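Local structure of probable dehydrogenase (Bordetella bronchiseptica, 3MOI) at residues G143-L148 with M303-E308; T190-T195 with L218-G223; G11-V16 with A67-S72. The protein is probably an NAD(P)-dependent oxidoreductase of the GFO/IDH/MocA family, with a Rossmann-fold nucleotide-binding domain followed by a domain built on a large mixed sheet. One frame throughout, in Å; residues are numbered along the deposited sequence.

Contact 1. Residues G143-L148 with M303-E308; sequences GRVSML and MLVTCE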
loop_
_atom_site.group_PDB
_atom_site.type_symbol
_atom_site.label_atom_id
_atom_site.label_comp_id
_atom_site.label_asym_id
_atom_site.label_seq_id
_atom_site.Cartn_x
_atom_site.Cartn_y
_atom_site.Cartn_z
ATOM N N GLY A 143 -0.401 -11.314 18.502
ATOM C CA GLY A 143 -0.633 -10.026 19.213
ATOM C C GLY A 143 -1.703 -9.167 18.518
ATOM O O GLY A 143 -2.293 -9.619 17.563
ATOM N N ARG A 144 -1.922 -7.930 18.985
ATOM C CA ARG A 144 -2.884 -6.993 18.368
ATOM C C ARG A 144 -2.546 -6.478 16.966
ATOM O O ARG A 144 -1.376 -6.189 16.644
ATOM C CB ARG A 144 -3.072 -5.750 19.225
ATOM C CG ARG A 144 -3.687 -6.039 20.604
ATOM C CD ARG A 144 -4.889 -5.060 20.876
ATOM N NE ARG A 144 -4.995 -4.617 22.281
ATOM C CZ ARG A 144 -5.645 -3.514 22.677
ATOM N NH1 ARG A 144 -6.266 -2.720 21.784
ATOM N NH2 ARG A 144 -5.687 -3.205 23.975
ATOM N N VAL A 145 -3.581 -6.337 16.138
ATOM C CA VAL A 145 -3.439 -5.665 14.882
ATOM C C VAL A 145 -3.178 -4.200 15.138
ATOM O O VAL A 145 -3.892 -3.581 15.898
ATOM C CB VAL A 145 -4.688 -5.752 14.049
ATOM C CG1 VAL A 145 -4.505 -4.944 12.726
ATOM C CG2 VAL A 145 -5.030 -7.214 13.777
ATOM N N SER A 146 -2.134 -3.666 14.498
ATOM C CA SER A 146 -1.848 -2.234 14.514
ATOM C C SER A 146 -2.362 -1.552 13.251
ATOM O O SER A 146 -2.895 -0.461 13.311
ATOM C CB SER A 146 -0.347 -1.959 14.665
ATOM O OG SER A 146 -0.103 -0.542 14.710
ATOM N N MET A 147 -2.214 -2.204 12.119
ATOM C CA MET A 147 -2.544 -1.594 10.861
ATOM C C MET A 147 -2.656 -2.664 9.805
ATOM O O MET A 147 -2.054 -3.666 9.943
ATOM C CB MET A 147 -1.529 -0.505 10.465
ATOM C CG MET A 147 -0.115 -0.938 9.915
ATOM S SD MET A 147 0.944 0.454 9.408
ATOM C CE MET A 147 2.359 -0.568 9.069
ATOM N N LEU A 148 -3.487 -2.472 8.795
ATOM C CA LEU A 148 -3.531 -3.352 7.640
ATOM C C LEU A 148 -3.173 -2.589 6.393
ATOM O O LEU A 148 -3.458 -1.415 6.298
ATOM C CB LEU A 148 -4.949 -3.855 7.417
ATOM C CG LEU A 148 -5.461 -5.006 8.274
ATOM C CD1 LEU A 148 -5.965 -4.400 9.572
ATOM C CD2 LEU A 148 -6.513 -5.691 7.530
ATOM N N MET A 303 -2.698 -8.350 0.900
ATOM C CA MET A 303 -3.251 -7.919 2.143
ATOM C C MET A 303 -2.216 -8.206 3.212
ATOM O O MET A 303 -1.990 -9.366 3.524
ATOM C CB MET A 303 -4.560 -8.683 2.388
ATOM C CG MET A 303 -5.751 -8.219 1.446
ATOM S SD MET A 303 -7.440 -8.895 1.763
ATOM C CE MET A 303 -7.139 -9.538 3.325
ATOM N N LEU A 304 -1.587 -7.149 3.738
ATOM C CA LEU A 304 -0.516 -7.224 4.728
ATOM C C LEU A 304 -0.944 -6.744 6.129
ATOM O O LEU A 304 -1.177 -5.556 6.348
ATOM C CB LEU A 304 0.702 -6.369 4.236
ATOM C CG LEU A 304 1.438 -6.877 2.962
ATOM C CD1 LEU A 304 2.087 -5.826 2.083
ATOM C CD2 LEU A 304 2.476 -7.894 3.379
ATOM N N VAL A 305 -1.024 -7.653 7.089
ATOM C CA VAL A 305 -1.619 -7.306 8.384
ATOM C C VAL A 305 -0.502 -7.167 9.335
ATOM O O VAL A 305 0.167 -8.138 9.581
ATOM C CB VAL A 305 -2.520 -8.431 8.868
ATOM C CG1 VAL A 305 -3.134 -8.124 10.211
ATOM C CG2 VAL A 305 -3.516 -8.732 7.797
ATOM N N THR A 306 -0.254 -5.998 9.884
ATOM C CA THR A 306 0.882 -5.945 10.727
ATOM C C THR A 306 0.469 -5.940 12.204
ATOM O O THR A 306 -0.206 -5.041 12.718
ATOM C CB THR A 306 1.975 -4.868 10.240
ATOM O OG1 THR A 306 2.239 -3.884 11.223
ATOM C CG2 THR A 306 1.682 -4.294 8.973
ATOM N N CYS A 307 0.821 -7.032 12.879
ATOM C CA CYS A 307 0.545 -7.180 14.288
ATOM C C CYS A 307 1.786 -6.985 15.139
ATOM O O CYS A 307 2.862 -6.867 14.623
ATOM C CB CYS A 307 -0.068 -8.529 14.549
ATOM S SG CYS A 307 -1.279 -9.016 13.325
ATOM N N GLU A 308 1.597 -6.920 16.454
ATOM C CA GLU A 308 2.688 -6.781 17.415
ATOM C C GLU A 308 3.799 -7.831 17.178
ATOM O O GLU A 308 4.956 -7.503 17.184
ATOM C CB GLU A 308 2.179 -6.960 18.859
ATOM C CG GLU A 308 1.480 -5.761 19.499
ATOM C CD GLU A 308 0.579 -6.120 20.744
ATOM O OE1 GLU A 308 -0.026 -7.245 20.851
ATOM O OE2 GLU A 308 0.481 -5.207 21.605
#
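Met147 meets Thr306 with CG set between its own backbone N and carbonyl carbon (chi1 76°), 3.9 Å from Thr306 CG2, and Glu308 lies beside Arg144 with CG anti to its carbonyl carbon (chi1 -79°). The frame is an antiparallel pair of strands, 145-148 against 303-307, interrupted by a classic beta bulge, two residues, Ser146 and Met147, standing opposite the one residue Thr306. Two backbone bonds define it. Ser146 N donates to Thr306 O at 3.0 Å, and Thr306 N donates to Met147 O at 2.9 Å, so a single residue of 303-308 serves two consecutive residues opposite. From Met147 the extended chain crosses the side chain of Thr306, with CE 3.8 Å from CG2 of that threonine. On the other face of the sheet, Val145 CG2 lies 4.1 Å from Val305 CG1, and Leu148 packs on Val305 as well; beneath this apolar row run helices 128-139 and 179-190, touched by Val145 and Leu148 respectively. The second subunit approaches from the Met147 side, where Asn213 ND2 of that subunit is hydrogen-bonded to Ser146 OG and Tyr153 of that subunit packs on Thr306. Past the paired strands, Glu308 returns to the opposite chain with both backbone and side chain. Its N donates to Arg144 O at 3.1 Å. The guanidinium is not the group bound: Arg144 N donates to Glu308 OE1 at 2.7 Å, approaching 51° out of the carboxylate plane.

Contact 2. Residues T190-T195 with L218-G223; sequences TGQRIT and LTLEDG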
loop_
_atom_site.group_PDB
_atom_site.type_symbol
_atom_site.label_atom_id
_atom_site.label_comp_id
_atom_site.label_asym_id
_atom_site.label_seq_id
_atom_site.Cartn_x
_atom_site.Cartn_y
_atom_site.Cartn_z
ATOM N N THR A 190 -10.359 -8.039 11.109
ATOM C CA THR A 190 -10.151 -7.390 12.365
ATOM C C THR A 190 -11.261 -7.607 13.341
ATOM O O THR A 190 -11.084 -7.420 14.502
ATOM C CB THR A 190 -9.986 -5.884 12.249
ATOM O OG1 THR A 190 -11.231 -5.298 11.846
ATOM C CG2 THR A 190 -8.829 -5.539 11.274
ATOM N N GLY A 191 -12.437 -7.972 12.892
ATOM C CA GLY A 191 -13.599 -7.874 13.784
ATOM C C GLY A 191 -13.938 -6.489 14.331
ATOM O O GLY A 191 -14.660 -6.408 15.293
ATOM N N GLN A 192 -13.423 -5.406 13.743
ATOM C CA GLN A 192 -13.748 -4.055 14.217
ATOM C C GLN A 192 -14.666 -3.232 13.296
ATOM O O GLN A 192 -14.669 -3.369 12.092
ATOM C CB GLN A 192 -12.481 -3.303 14.458
ATOM C CG GLN A 192 -11.627 -3.854 15.654
ATOM C CD GLN A 192 -10.526 -2.893 15.969
ATOM O OE1 GLN A 192 -10.805 -1.760 16.427
ATOM N NE2 GLN A 192 -9.257 -3.291 15.697
ATOM N N ARG A 193 -15.481 -2.380 13.897
ATOM C CA ARG A 193 -16.222 -1.409 13.177
ATOM C C ARG A 193 -15.270 -0.373 12.556
ATOM O O ARG A 193 -14.277 0.061 13.151
ATOM C CB ARG A 193 -17.235 -0.737 14.090
ATOM C CG ARG A 193 -18.107 0.339 13.385
ATOM C CD ARG A 193 -19.294 0.788 14.237
ATOM N NE ARG A 193 -19.682 2.180 13.956
ATOM C CZ ARG A 193 -20.640 2.521 13.097
ATOM N NH1 ARG A 193 -21.304 1.567 12.439
ATOM N NH2 ARG A 193 -20.920 3.801 12.872
ATOM N N ILE A 194 -15.596 0.012 11.333
ATOM C CA ILE A 194 -14.936 1.087 10.680
ATOM C C ILE A 194 -15.582 2.372 11.171
ATOM O O ILE A 194 -16.753 2.587 10.931
ATOM C CB ILE A 194 -15.111 0.922 9.168
ATOM C CG1 ILE A 194 -14.403 -0.361 8.727
ATOM C CG2 ILE A 194 -14.570 2.108 8.480
ATOM C CD1 ILE A 194 -14.632 -0.832 7.322
ATOM N N THR A 195 -14.837 3.224 11.833
ATOM C CA THR A 195 -15.396 4.458 12.448
ATOM C C THR A 195 -15.007 5.731 11.727
ATOM O O THR A 195 -15.561 6.769 12.010
ATOM C CB THR A 195 -14.945 4.666 13.919
ATOM O OG1 THR A 195 -13.516 4.627 13.961
ATOM C CG2 THR A 195 -15.504 3.553 14.827
ATOM N N LEU A 218 -8.843 3.777 6.311
ATOM C CA LEU A 218 -9.984 3.441 7.118
ATOM C C LEU A 218 -9.567 3.430 8.577
ATOM O O LEU A 218 -8.630 2.677 8.966
ATOM C CB LEU A 218 -10.481 2.045 6.716
ATOM C CG LEU A 218 -11.495 1.841 5.581
ATOM C CD1 LEU A 218 -11.421 2.830 4.513
ATOM C CD2 LEU A 218 -11.504 0.395 5.024
ATOM N N THR A 219 -10.224 4.223 9.399
ATOM C CA THR A 219 -9.926 4.160 10.815
ATOM C C THR A 219 -10.837 3.110 11.512
ATOM O O THR A 219 -12.044 3.132 11.374
ATOM C CB THR A 219 -10.125 5.502 11.486
ATOM O OG1 THR A 219 -9.263 6.455 10.856
ATOM C CG2 THR A 219 -9.812 5.398 13.003
ATOM N N LEU A 220 -10.240 2.202 12.261
ATOM C CA LEU A 220 -10.992 1.217 12.967
ATOM C C LEU A 220 -11.148 1.694 14.407
ATOM O O LEU A 220 -10.727 2.748 14.829
ATOM C CB LEU A 220 -10.324 -0.134 12.881
ATOM C CG LEU A 220 -9.996 -0.654 11.482
ATOM C CD1 LEU A 220 -9.293 -1.974 11.609
ATOM C CD2 LEU A 220 -11.215 -0.811 10.609
ATOM N N GLU A 221 -11.789 0.904 15.188
ATOM C CA GLU A 221 -12.507 1.435 16.311
ATOM C C GLU A 221 -11.595 1.447 17.501
ATOM O O GLU A 221 -11.757 2.313 18.363
ATOM C CB GLU A 221 -13.742 0.564 16.470
ATOM C CG GLU A 221 -14.501 0.540 17.713
ATOM C CD GLU A 221 -15.649 -0.555 17.558
ATOM O OE1 GLU A 221 -15.406 -1.724 17.005
ATOM O OE2 GLU A 221 -16.797 -0.178 17.942
ATOM N N ASP A 222 -10.621 0.532 17.569
ATOM C CA ASP A 222 -9.667 0.570 18.699
ATOM C C ASP A 222 -8.478 1.476 18.378
ATOM O O ASP A 222 -7.545 1.521 19.132
ATOM C CB ASP A 222 -9.217 -0.847 19.136
ATOM C CG ASP A 222 -8.190 -1.492 18.162
ATOM O OD1 ASP A 222 -7.985 -0.911 17.056
ATOM O OD2 ASP A 222 -7.592 -2.574 18.502
ATOM N N GLY A 223 -8.513 2.186 17.250
ATOM C CA GLY A 223 -7.412 3.073 16.842
ATOM C C GLY A 223 -6.562 2.461 15.741
ATOM O O GLY A 223 -5.857 3.184 15.031
#
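Gln192 and Asp222 cross at about a right angle, with the amide and carboxylate planes 76° apart, where Gln192 reaches the type I turn Leu220-Gly223. Chi1 of Gln192 (-67°) puts CG anti to the carbonyl carbon, and the chain is extended as far as CD. At its end OE1 accepts from Asp222 N at 2.6 Å, nearly in line with the amide C=O. A second donor, Glu221 N, reaches the same oxygen at 3.1 Å in a weak, bent bond, so one amide oxygen collects two successive N-H groups of the turn. The carboxylate of Asp222 has a separate partner, OD1 accepting from Ala224 N.

Glu221 runs the other way, from the turn back to the first segment. Its OE1 accepts from Arg193 N at 3.2 Å, the donor standing 54° out of the carboxylate plane. Side chain thus meets backbone in both directions: Gln192 holds the turn, and Glu221 holds the backbone just beyond Gln192. Beside this pair, Thr195 and Glu221 also cross at about a right angle, CG2 of the threonine lying 3.8 Å from CB of the glutamate.

Leu220 fills the apolar side with its two methyls divided. CD1 meets Thr190 CG2 tip to tip at 3.6 Å, and CD2 lies 3.7 Å from Ile194 CG1. Ile194 continues the patch to Leu218 and rests on helix 179-190. Thr190 OG1 also accepts from Gln192 N at 2.9 Å, an ST turn where the chain leaves that helix. Thr195 N donates to Thr219 O at 2.8 Å, joining the far ends of a beta hairpin, strands 194-202 and 213-220; at its open end the type I turn leads into strand 225-231 of the mixed sheet.

Contact 3. Residues G11-V16 with A67-S72; sequences GFAGSV and AVYIAS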
loop_
_atom_site.group_PDB
_atom_site.type_symbol
_atom_site.label_atom_id
_atom_site.label_comp_id
_atom_site.label_asym_id
_atom_site.label_seq_id
_atom_site.Cartn_x
_atom_site.Cartn_y
_atom_site.Cartn_z
ATOM N N GLY A 11 -27.105 -14.877 -14.495
ATOM C CA GLY A 11 -26.072 -14.224 -15.252
ATOM C C GLY A 11 -24.806 -14.927 -14.809
ATOM O O GLY A 11 -24.840 -16.063 -14.375
ATOM N N PHE A 12 -23.696 -14.209 -14.857
ATOM C CA PHE A 12 -22.401 -14.778 -14.562
ATOM C C PHE A 12 -22.266 -15.316 -13.133
ATOM O O PHE A 12 -22.046 -16.513 -12.942
ATOM C CB PHE A 12 -21.329 -13.739 -14.922
ATOM C CG PHE A 12 -19.933 -14.187 -14.636
ATOM C CD1 PHE A 12 -19.346 -15.204 -15.388
ATOM C CD2 PHE A 12 -19.189 -13.588 -13.590
ATOM C CE1 PHE A 12 -18.031 -15.624 -15.133
ATOM C CE2 PHE A 12 -17.888 -14.012 -13.308
ATOM C CZ PHE A 12 -17.307 -15.049 -14.106
ATOM N N ALA A 13 -22.418 -14.471 -12.126
ATOM C CA ALA A 13 -22.376 -14.957 -10.739
ATOM C C ALA A 13 -23.279 -16.213 -10.507
ATOM O O ALA A 13 -22.869 -17.237 -9.937
ATOM C CB ALA A 13 -22.759 -13.803 -9.750
ATOM N N GLY A 14 -24.506 -16.144 -10.957
ATOM C CA GLY A 14 -25.391 -17.280 -10.791
ATOM C C GLY A 14 -24.984 -18.561 -11.508
ATOM O O GLY A 14 -24.732 -19.589 -10.851
ATOM N N SER A 15 -24.958 -18.518 -12.846
ATOM C CA SER A 15 -24.853 -19.731 -13.635
ATOM C C SER A 15 -23.445 -20.261 -13.653
ATOM O O SER A 15 -23.258 -21.477 -13.592
ATOM C CB SER A 15 -25.245 -19.534 -15.104
ATOM O OG SER A 15 -25.702 -18.229 -15.443
ATOM N N VAL A 16 -22.442 -19.384 -13.805
ATOM C CA VAL A 16 -21.080 -19.911 -14.027
ATOM C C VAL A 16 -20.224 -20.002 -12.764
ATOM O O VAL A 16 -19.502 -20.972 -12.617
ATOM C CB VAL A 16 -20.320 -19.317 -15.296
ATOM C CG1 VAL A 16 -20.949 -18.058 -15.822
ATOM C CG2 VAL A 16 -18.804 -19.146 -15.032
ATOM N N ALA A 67 -33.703 -22.557 0.732
ATOM C CA ALA A 67 -33.020 -21.287 0.584
ATOM C C ALA A 67 -33.048 -20.786 -0.894
ATOM O O ALA A 67 -33.334 -21.546 -1.815
ATOM C CB ALA A 67 -31.585 -21.391 1.073
ATOM N N VAL A 68 -32.734 -19.499 -1.088
ATOM C CA VAL A 68 -32.575 -18.936 -2.392
ATOM C C VAL A 68 -31.198 -18.272 -2.504
ATOM O O VAL A 68 -30.758 -17.570 -1.579
ATOM C CB VAL A 68 -33.659 -17.895 -2.707
ATOM C CG1 VAL A 68 -33.567 -17.556 -4.152
ATOM C CG2 VAL A 68 -35.046 -18.484 -2.515
ATOM N N TYR A 69 -30.536 -18.488 -3.623
ATOM C CA TYR A 69 -29.339 -17.750 -3.928
ATOM C C TYR A 69 -29.765 -16.712 -4.951
ATOM O O TYR A 69 -30.262 -17.052 -6.011
ATOM C CB TYR A 69 -28.225 -18.655 -4.441
ATOM C CG TYR A 69 -27.051 -17.896 -5.042
ATOM C CD1 TYR A 69 -26.251 -17.041 -4.280
ATOM C CD2 TYR A 69 -26.729 -18.042 -6.378
ATOM C CE1 TYR A 69 -25.168 -16.336 -4.873
ATOM C CE2 TYR A 69 -25.693 -17.340 -6.960
ATOM C CZ TYR A 69 -24.916 -16.525 -6.233
ATOM O OH TYR A 69 -23.901 -15.903 -6.903
ATOM N N ILE A 70 -29.648 -15.449 -4.577
ATOM C CA ILE A 70 -30.215 -14.339 -5.342
ATOM C C ILE A 70 -29.079 -13.649 -6.064
ATOM O O ILE A 70 -28.292 -13.004 -5.408
ATOM C CB ILE A 70 -30.907 -13.288 -4.407
ATOM C CG1 ILE A 70 -32.195 -13.888 -3.794
ATOM C CG2 ILE A 70 -31.225 -12.001 -5.168
ATOM C CD1 ILE A 70 -32.814 -13.008 -2.691
ATOM N N ALA A 71 -28.971 -13.847 -7.385
ATOM C CA ALA A 71 -27.914 -13.284 -8.181
ATOM C C ALA A 71 -28.491 -12.440 -9.293
ATOM O O ALA A 71 -27.881 -12.319 -10.354
ATOM C CB ALA A 71 -27.024 -14.389 -8.777
ATOM N N SER A 72 -29.640 -11.837 -9.039
ATOM C CA SER A 72 -30.248 -10.942 -10.010
ATOM C C SER A 72 -29.503 -9.634 -10.047
ATOM O O SER A 72 -28.787 -9.330 -9.140
ATOM C CB SER A 72 -31.689 -10.680 -9.626
ATOM O OG SER A 72 -31.797 -10.526 -8.245
#
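Gly14 and Ala71 bring the two backbones together, their CA atoms 5.4 Å apart where the first turn of helix 12-24 passes the end of strand 67-70. Gly11 occupies the N-cap position, and its O accepts from Ser15 N at 2.9 Å. On the side facing the strand the contact is made of small groups. Gly14, with no side chain, meets Ala71 CB by its backbone: the methyl sits 3.8 Å from Gly14 N and almost as near Gly14 CA. Ala13 CB adds a looser apolar contact with Ala71 CB at 4.4 Å.

Tyr69 supplies the single large side chain. Its CG is anti to the backbone N (chi1 168°), and the ring meets the helix by its edge: CE2 lies 3.8 Å from Gly14 CA, which is near the ring plane. Further along the same edge Ala13 O also lies near that plane. The Tyr69 side chain also touches Met18 and Met22 of the helix and Ile7 and Ile92 of the strands flanking 67-70. Gly11 and Gly14, with Gly9 before them, match the GxGxxG pattern. Their place between strand 3-8 and helix 12-24, beside the end of strand 67-70 in a parallel sheet, is characteristic of the Rossmann fold and consistent with its dinucleotide-binding glycine-rich turn.

Overall arrangement
Contacts 1 and 2 belong to one mixed sheet, their centres 12 Å apart, and contact 2 is nested in the chain loop that contact 1 closes. They touch at two points: Leu148 CD1 packs 3.5 Å from Thr190 CG2, and Arg144 NH1 forms a long, weak ion pair with Asp222 OD2 at 3.5 Å. Both also reach the second subunit, so this sheet takes part in the dimer interface. Contact 3 lies in the Rossmann domain on the opposite side of the chain's centre; its nearest atoms are about 19 Å from contact 1 and about 22 Å from contact 2. Neither sheet contact touches its glycine-rich turn, which is probably the nucleotide site.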